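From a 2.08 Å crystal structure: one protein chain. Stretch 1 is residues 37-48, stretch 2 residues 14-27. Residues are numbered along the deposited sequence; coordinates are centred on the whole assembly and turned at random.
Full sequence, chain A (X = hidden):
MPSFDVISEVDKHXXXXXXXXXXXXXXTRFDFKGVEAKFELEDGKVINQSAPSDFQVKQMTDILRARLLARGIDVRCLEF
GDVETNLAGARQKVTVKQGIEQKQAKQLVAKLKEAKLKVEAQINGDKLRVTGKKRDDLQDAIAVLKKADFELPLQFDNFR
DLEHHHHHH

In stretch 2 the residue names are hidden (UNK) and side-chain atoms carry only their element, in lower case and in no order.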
ATOM      1  N   ALA A  37      17.173  15.774   7.880  1.00 37.20           N
ATOM      2  CA  ALA A  37      16.130  15.089   7.133  1.00 35.20           C
ATOM      3  C   ALA A  37      15.919  13.717   7.752  1.00 33.46           C
ATOM      4  O   ALA A  37      16.857  13.110   8.277  1.00 28.80           O
ATOM      5  CB  ALA A  37      16.484  14.962   5.647  1.00 38.94           C
ATOM      6  N   LYS A  38      14.682  13.227   7.684  1.00 36.08           N
ATOM      7  CA  LYS A  38      14.347  11.989   8.371  1.00 36.75           C
ATOM      8  C   LYS A  38      13.026  11.438   7.854  1.00 25.93           C
ATOM      9  O   LYS A  38      12.168  12.185   7.376  1.00 27.78           O
ATOM     10  CB  LYS A  38      14.262  12.209   9.886  1.00 30.46           C
ATOM     11  CG  LYS A  38      13.373  13.383  10.276  1.00 40.37           C
ATOM     12  CD  LYS A  38      13.413  13.660  11.770  1.00 48.61           C
ATOM     13  CE  LYS A  38      12.267  12.971  12.491  1.00 52.25           C
ATOM     14  NZ  LYS A  38      12.134  13.441  13.898  1.00 56.01           N
ATOM     15  N   PHE A  39      12.885  10.118   7.953  1.00 26.05           N
ATOM     16  CA  PHE A  39      11.607   9.433   7.814  1.00 29.17           C
ATOM     17  C   PHE A  39      11.146   8.998   9.197  1.00 32.58           C
ATOM     18  O   PHE A  39      11.935   8.442   9.968  1.00 32.27           O
ATOM     19  CB  PHE A  39      11.712   8.198   6.914  1.00 29.59           C
ATOM     20  CG  PHE A  39      12.283   8.465   5.552  1.00 29.75           C
ATOM     21  CD1 PHE A  39      13.651   8.435   5.343  1.00 28.47           C
ATOM     22  CD2 PHE A  39      11.450   8.701   4.471  1.00 31.92           C
ATOM     23  CE1 PHE A  39      14.180   8.659   4.087  1.00 32.50           C
ATOM     24  CE2 PHE A  39      11.974   8.924   3.212  1.00 32.14           C
ATOM     25  CZ  PHE A  39      13.341   8.902   3.022  1.00 28.71           C
ATOM     26  N   GLU A  40       9.874   9.236   9.509  1.00 30.32           N
ATOM     27  CA  GLU A  40       9.298   8.804  10.777  1.00 32.22           C
ATOM     28  C   GLU A  40       8.050   7.982  10.498  1.00 33.12           C
ATOM     29  O   GLU A  40       7.090   8.491   9.911  1.00 29.96           O
ATOM     30  CB  GLU A  40       8.959   9.994  11.676  1.00 35.19           C
ATOM     31  CG  GLU A  40       8.418   9.581  13.037  1.00 43.00           C
ATOM     32  CD  GLU A  40       7.379  10.541  13.576  1.00 49.79           C
ATOM     33  OE1 GLU A  40       6.977  11.462  12.835  1.00 51.11           O
ATOM     34  OE2 GLU A  40       6.960  10.370  14.739  1.00 55.66           O
ATOM     35  N   LEU A  41       8.067   6.721  10.919  1.00 30.30           N
ATOM     36  CA  LEU A  41       6.890   5.867  10.818  1.00 30.86           C
ATOM     37  C   LEU A  41       5.984   6.122  12.017  1.00 32.65           C
ATOM     38  O   LEU A  41       6.419   6.001  13.168  1.00 35.65           O
ATOM     39  CB  LEU A  41       7.297   4.397  10.748  1.00 35.06           C
ATOM     40  CG  LEU A  41       6.134   3.412  10.631  1.00 36.19           C
ATOM     41  CD1 LEU A  41       5.308   3.719   9.392  1.00 30.72           C
ATOM     42  CD2 LEU A  41       6.645   1.981  10.602  1.00 37.82           C
ATOM     43  N   GLU A  42       4.729   6.469  11.750  1.00 33.12           N
ATOM     44  CA  GLU A  42       3.788   6.899  12.777  1.00 40.40           C
ATOM     45  C   GLU A  42       2.628   5.916  12.843  1.00 39.70           C
ATOM     46  O   GLU A  42       1.903   5.741  11.858  1.00 29.30           O
ATOM     47  CB  GLU A  42       3.286   8.314  12.482  1.00 46.91           C
ATOM     48  CG  GLU A  42       2.211   8.821  13.421  1.00 53.04           C
ATOM     49  CD  GLU A  42       1.760  10.223  13.063  1.00 65.11           C
ATOM     50  OE1 GLU A  42       2.633  11.094  12.867  1.00 65.48           O
ATOM     51  OE2 GLU A  42       0.536  10.452  12.966  1.00 70.64           O
ATOM     52  N   ASP A  43       2.459   5.279  14.003  1.00 54.37           N
ATOM     53  CA  ASP A  43       1.371   4.337  14.266  1.00 55.67           C
ATOM     54  C   ASP A  43       1.330   3.191  13.260  1.00 52.22           C
ATOM     55  O   ASP A  43       0.280   2.569  13.067  1.00 54.54           O
ATOM     56  CB  ASP A  43       0.014   5.052  14.299  1.00 60.25           C
ATOM     57  CG  ASP A  43      -0.069   6.096  15.394  1.00 71.88           C
ATOM     58  OD1 ASP A  43       0.623   5.941  16.422  1.00 74.90           O
ATOM     59  OD2 ASP A  43      -0.830   7.073  15.227  1.00 76.83           O
ATOM     60  N   GLY A  44       2.456   2.894  12.613  1.00 45.64           N
ATOM     61  CA  GLY A  44       2.481   1.863  11.594  1.00 36.45           C
ATOM     62  C   GLY A  44       1.600   2.143  10.399  1.00 41.68           C
ATOM     63  O   GLY A  44       1.256   1.216   9.662  1.00 43.02           O
ATOM     64  N   LYS A  45       1.223   3.399  10.186  1.00 45.23           N
ATOM     65  CA  LYS A  45       0.332   3.792   9.100  1.00 40.63           C
ATOM     66  C   LYS A  45       0.843   4.986   8.311  1.00 34.80           C
ATOM     67  O   LYS A  45       0.668   5.030   7.091  1.00 36.55           O
ATOM     68  CB  LYS A  45      -1.068   4.115   9.655  1.00 47.59           C
ATOM     69  CG  LYS A  45      -1.711   2.991  10.446  1.00 61.68           C
ATOM     70  CD  LYS A  45      -2.984   3.460  11.133  1.00 68.55           C
ATOM     71  CE  LYS A  45      -3.733   2.297  11.766  1.00 69.30           C
ATOM     72  NZ  LYS A  45      -3.519   1.023  11.026  1.00 70.55           N
ATOM     73  N   VAL A  46       1.468   5.958   8.972  1.00 32.37           N
ATOM     74  CA  VAL A  46       1.863   7.214   8.351  1.00 32.44           C
ATOM     75  C   VAL A  46       3.381   7.313   8.363  1.00 33.29           C
ATOM     76  O   VAL A  46       4.015   7.089   9.400  1.00 45.37           O
ATOM     77  CB  VAL A  46       1.231   8.420   9.070  1.00 41.27           C
ATOM     78  CG1 VAL A  46       1.800   9.724   8.530  1.00 50.09           C
ATOM     79  CG2 VAL A  46      -0.282   8.389   8.922  1.00 39.80           C
ATOM     80  N   ILE A  47       3.958   7.646   7.212  1.00 32.48           N
ATOM     81  CA  ILE A  47       5.381   7.930   7.086  1.00 34.28           C
ATOM     82  C   ILE A  47       5.525   9.428   6.866  1.00 35.33           C
ATOM     83  O   ILE A  47       5.087   9.959   5.838  1.00 32.97           O
ATOM     84  CB  ILE A  47       6.031   7.139   5.942  1.00 35.05           C
ATOM     85  CG1 ILE A  47       5.906   5.635   6.189  1.00 38.12           C
ATOM     86  CG2 ILE A  47       7.492   7.535   5.789  1.00 32.29           C
ATOM     87  CD1 ILE A  47       6.524   4.790   5.098  1.00 32.18           C
ATOM     88  N   ASN A  48       6.133  10.114   7.828  1.00 30.63           N
ATOM     89  CA  ASN A  48       6.349  11.551   7.732  1.00 33.16           C
ATOM     90  C   ASN A  48       7.735  11.817   7.159  1.00 32.57           C
ATOM     91  O   ASN A  48       8.744  11.393   7.735  1.00 34.93           O
ATOM     92  CB  ASN A  48       6.190  12.217   9.099  1.00 26.62           C
ATOM     93  CG  ASN A  48       4.739  12.350   9.515  1.00 37.91           C
ATOM     94  OD1 ASN A  48       3.911  12.867   8.763  1.00 45.36           O
ATOM     95  ND2 ASN A  48       4.421  11.882  10.715  1.00 42.10           N
ATOM     96  N   UNK A  14       8.235  -5.459   8.056  1.00 27.00           N
ATOM     97  CA  UNK A  14       8.913  -5.034   6.836  1.00 35.82           C
ATOM     98  C   UNK A  14       8.683  -3.552   6.567  1.00 31.59           C
ATOM     99  O   UNK A  14       9.568  -2.863   6.047  1.00 35.15           O
ATOM    100  o   UNK A  14      10.560  -8.859   5.232  1.00 66.48           O
ATOM    101  c   UNK A  14      10.248  -7.675   5.482  1.00 60.37           C
ATOM    102  o   UNK A  14      11.089  -6.751   5.510  1.00 60.68           O
ATOM    103  c   UNK A  14       8.784  -7.362   5.760  1.00 48.06           C
ATOM    104  c   UNK A  14       8.447  -5.879   5.650  1.00 40.45           C
ATOM    105  N   UNK A  15       7.498  -3.044   6.915  1.00 30.22           N
ATOM    106  CA  UNK A  15       7.262  -1.607   6.828  1.00 33.61           C
ATOM    107  C   UNK A  15       8.208  -0.849   7.750  1.00 40.43           C
ATOM    108  O   UNK A  15       8.716   0.219   7.389  1.00 34.47           O
ATOM    109  c   UNK A  15       5.414   0.188   7.196  1.00 40.29           C
ATOM    110  c   UNK A  15       3.939   0.348   7.534  1.00 41.76           C
ATOM    111  c   UNK A  15       5.739   0.862   5.873  1.00 40.73           C
ATOM    112  c   UNK A  15       5.805  -1.292   7.169  1.00 32.18           C
ATOM    113  N   UNK A  16       8.463  -1.394   8.941  1.00 32.70           N
ATOM    114  CA  UNK A  16       9.414  -0.774   9.856  1.00 33.09           C
ATOM    115  C   UNK A  16      10.841  -0.895   9.332  1.00 31.20           C
ATOM    116  O   UNK A  16      11.624   0.058   9.423  1.00 31.79           O
ATOM    117  o   UNK A  16       7.960  -1.250  11.732  1.00 35.66           O
ATOM    118  c   UNK A  16       9.298  -1.409  11.243  1.00 31.77           C
ATOM    119  c   UNK A  16      10.268  -0.756  12.217  1.00 36.26           C
ATOM    120  N   UNK A  17      11.195  -2.058   8.780  1.00 34.32           N
ATOM    121  CA  UNK A  17      12.535  -2.242   8.234  1.00 43.30           C
ATOM    122  C   UNK A  17      12.806  -1.272   7.091  1.00 42.35           C
ATOM    123  O   UNK A  17      13.889  -0.679   7.015  1.00 34.65           O
ATOM    124  n   UNK A  17      13.304  -4.070  10.082  1.00 57.58           N
ATOM    125  c   UNK A  17      13.221  -4.598   8.866  1.00 58.59           C
ATOM    126  o   UNK A  17      13.533  -5.765   8.626  1.00 63.76           O
ATOM    127  c   UNK A  17      12.722  -3.685   7.764  1.00 49.02           C
ATOM    128  N   UNK A  18      11.831  -1.092   6.196  1.00 37.36           N
ATOM    129  CA  UNK A  18      12.027  -0.201   5.057  1.00 31.88           C
ATOM    130  C   UNK A  18      12.274   1.233   5.507  1.00 33.58           C
ATOM    131  O   UNK A  18      13.118   1.935   4.938  1.00 31.26           O
ATOM    132  c   UNK A  18      10.819  -0.271   4.122  1.00 24.93           C
ATOM    133  N   UNK A  19      11.548   1.688   6.532  1.00 31.89           N
ATOM    134  CA  UNK A  19      11.754   3.040   7.041  1.00 35.52           C
ATOM    135  C   UNK A  19      13.119   3.158   7.708  1.00 37.28           C
ATOM    136  O   UNK A  19      13.821   4.162   7.540  1.00 34.97           O
ATOM    137  c   UNK A  19       9.277   3.385   7.283  1.00 36.56           C
ATOM    138  c   UNK A  19      10.863   4.809   8.593  1.00 35.60           C
ATOM    139  c   UNK A  19      10.615   3.427   8.004  1.00 37.83           C
ATOM    140  N   UNK A  20      13.518   2.137   8.471  1.00 34.26           N
ATOM    141  CA  UNK A  20      14.838   2.153   9.096  1.00 37.11           C
ATOM    142  C   UNK A  20      15.942   2.160   8.047  1.00 31.55           C
ATOM    143  O   UNK A  20      16.934   2.885   8.184  1.00 35.70           O
ATOM    144  o   UNK A  20      13.612  -0.084  11.660  1.00 58.57           O
ATOM    145  c   UNK A  20      14.042   0.996  11.203  1.00 53.24           C
ATOM    146  c   UNK A  20      14.996   0.952  10.029  1.00 44.79           C
ATOM    147  o   UNK A  20      13.724   2.109  11.670  1.00 53.84           O
ATOM    148  N   UNK A  21      15.789   1.358   6.991  1.00 28.80           N
ATOM    149  CA  UNK A  21      16.792   1.344   5.933  1.00 30.98           C
ATOM    150  C   UNK A  21      16.804   2.655   5.157  1.00 30.14           C
ATOM    151  O   UNK A  21      17.860   3.069   4.666  1.00 37.52           O
ATOM    152  c   UNK A  21      16.676  -1.198   5.659  1.00 34.11           C
ATOM    153  o   UNK A  21      16.028  -2.154   3.557  1.00 52.91           O
ATOM    154  c   UNK A  21      16.288  -2.347   4.746  1.00 49.19           C
ATOM    155  c   UNK A  21      16.549   0.163   4.988  1.00 36.31           C
ATOM    156  n   UNK A  21      16.237  -3.552   5.304  1.00 58.38           N
ATOM    157  N   UNK A  22      15.652   3.320   5.041  1.00 28.16           N
ATOM    158  CA  UNK A  22      15.613   4.615   4.368  1.00 29.56           C
ATOM    159  C   UNK A  22      16.353   5.677   5.171  1.00 27.16           C
ATOM    160  O   UNK A  22      17.062   6.514   4.600  1.00 33.19           O
ATOM    161  c   UNK A  22      14.166   5.037   4.117  1.00 25.97           C
ATOM    162  N   UNK A  23      16.198   5.663   6.498  1.00 28.20           N
ATOM    163  CA  UNK A  23      16.959   6.584   7.336  1.00 27.72           C
ATOM    164  C   UNK A  23      18.447   6.265   7.290  1.00 34.39           C
ATOM    165  O   UNK A  23      19.282   7.177   7.236  1.00 39.96           O
ATOM    166  o   UNK A  23      15.077   8.484   8.492  1.00 27.08           O
ATOM    167  c   UNK A  23      15.173   7.349   8.959  1.00 30.87           C
ATOM    168  n   UNK A  23      14.189   6.767   9.633  1.00 27.61           N
ATOM    169  c   UNK A  23      16.439   6.538   8.773  1.00 28.06           C
ATOM    170  N   UNK A  24      18.799   4.978   7.311  1.00 35.04           N
ATOM    171  CA  UNK A  24      20.198   4.588   7.170  1.00 42.03           C
ATOM    172  C   UNK A  24      20.755   5.020   5.821  1.00 42.93           C
ATOM    173  O   UNK A  24      21.921   5.421   5.719  1.00 48.00           O
ATOM    174  n   UNK A  24      23.095  -0.921   8.184  1.00 66.52           N
ATOM    175  n   UNK A  24      21.986  -0.244  10.075  1.00 65.33           N
ATOM    176  c   UNK A  24      21.940   2.421   9.167  1.00 69.49           C
ATOM    177  c   UNK A  24      22.537   0.042   8.903  1.00 66.44           C
ATOM    178  c   UNK A  24      20.343   3.077   7.349  1.00 46.82           C
ATOM    179  c   UNK A  24      20.480   2.626   8.794  1.00 61.46           C
ATOM    180  n   UNK A  24      22.530   1.292   8.451  1.00 70.74           N
ATOM    181  N   UNK A  25      19.931   4.957   4.773  1.00 37.99           N
ATOM    182  CA  UNK A  25      20.404   5.315   3.439  1.00 43.83           C
ATOM    183  C   UNK A  25      20.663   6.812   3.328  1.00 42.03           C
ATOM    184  O   UNK A  25      21.587   7.236   2.625  1.00 46.45           O
ATOM    185  c   UNK A  25      19.963   4.718   0.993  1.00 52.19           C
ATOM    186  o   UNK A  25      18.338   4.237  -0.680  1.00 59.52           O
ATOM    187  o   UNK A  25      19.344   2.535   0.276  1.00 60.25           O
ATOM    188  c   UNK A  25      19.158   3.763   0.133  1.00 56.50           C
ATOM    189  c   UNK A  25      19.391   4.857   2.390  1.00 44.43           C
ATOM    190  N   UNK A  26      19.859   7.629   4.015  1.00 38.98           N
ATOM    191  CA  UNK A  26      20.092   9.070   4.014  1.00 37.84           C
ATOM    192  C   UNK A  26      21.419   9.423   4.666  1.00 39.02           C
ATOM    193  O   UNK A  26      22.086  10.375   4.244  1.00 44.00           O
ATOM    194  c   UNK A  26      18.081  10.889   2.662  1.00 58.14           C
ATOM    195  c   UNK A  26      17.705  10.123   3.919  1.00 51.02           C
ATOM    196  c   UNK A  26      16.745  10.923   4.777  1.00 45.63           C
ATOM    197  c   UNK A  26      18.953   9.793   4.731  1.00 40.89           C
ATOM    198  N   UNK A  27      21.817   8.674   5.696  1.00 42.53           N
ATOM    199  CA  UNK A  27      23.064   8.940   6.400  1.00 43.71           C
ATOM    200  C   UNK A  27      24.294   8.648   5.552  1.00 48.88           C
ATOM    201  O   UNK A  27      25.394   9.071   5.925  1.00 55.42           O
ATOM    202  o   UNK A  27      21.526   7.381   9.299  1.00 55.99           O
ATOM    203  c   UNK A  27      23.119   8.118   7.690  1.00 47.66           C
ATOM    204  o   UNK A  27      21.308   9.422   8.525  1.00 57.91           O
ATOM    205  c   UNK A  27      21.897   8.322   8.566  1.00 55.05           C
TER

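Position 14 has three side-chain carbons, the third carrying two oxygens: a carboxylate on a two-carbon arm, hence E14. It lies out of reach of stretch 1, and one of its oxygens, OE1, is hydrogen-bonded elsewhere in the structure.

Position 15 has four carbons forked at the second and points toward the hairpin, where it meets L41, G44 and I47. This is L15. Its CG lies 4.0 Å from L41 CD2 and its CD1 4.1 Å from I47 CD1, while CD2 comes within 3.5 Å of G44 O, so the fork spreads over the turn end of the hairpin.

At position 16 the first carbon carries one oxygen and one carbon, the signature of T16. It points sideways; OG1 is 3.7 Å from L41 CD2, and the same hydroxyl is hydrogen-bonded just outside the stretch, which suits a polar group at the margin.

Position 17 shows two carbons, the second bearing an oxygen and a nitrogen: N17, an amide on a part of the helix that stretch 1 does not reach. Position 18, a single carbon, is A18, buried but not in contact with the hairpin.

Position 19 has one carbon carrying two more, so it is V19. It points toward the sheet, with CG1 3.9 Å from F39 CB and CG2 3.8 Å from I47 CD1; a compact branched side chain thus touches both strands at once.

Position 20, two carbons with two oxygens on the second, is D20, exposed; its CA-to-CB bond points away and, though its end comes nearer, it makes no contact. Position 21, three carbons ending in an oxygen and a nitrogen, is Q21, which is out of reach.

Position 22 has one carbon, lying over a face of the F39 ring: A22. Its CB sits 3.9 Å from the centroid of the F39 ring, a CH-pi contact, and this small side chain allows the aromatic ring to lie close beside the helix.

Position 23 carries two carbons, the second with an oxygen and a nitrogen, and the amide end reaches the backbone of F39. It is N23. F39 N donates to N23 OD1 at 2.8 Å, and N23 ND2 donates to F39 O at 2.8 Å, both nearly straight. An amide suits this place because it offers an acceptor and a donor together.

Position 24, three carbons, a nitrogen, then a carbon with two nitrogens, is R24, exposed and out of reach. Position 25, three carbons ending in two oxygens, is E25, making no contact.

Position 26 has four carbons forked at the second and is buried against F39 and A37: L26. Its CD1 is 3.5 Å from F39 CE1 and 4.1 Å from A37 CB. Position 27, two carbons with two oxygens, is D27, exposed and without contact.

The helix runs nearly antiparallel to strand 38-42, at 166°, and turns L15, V19, A22 and L26 toward the hairpin. They pack against F39, L41 and I47; the whole contact buries 535 Å², both sides summed, while N23 pairs with both backbone polar atoms of F39.

Stretch 2 (14-27) ELTNAVDQANRELD
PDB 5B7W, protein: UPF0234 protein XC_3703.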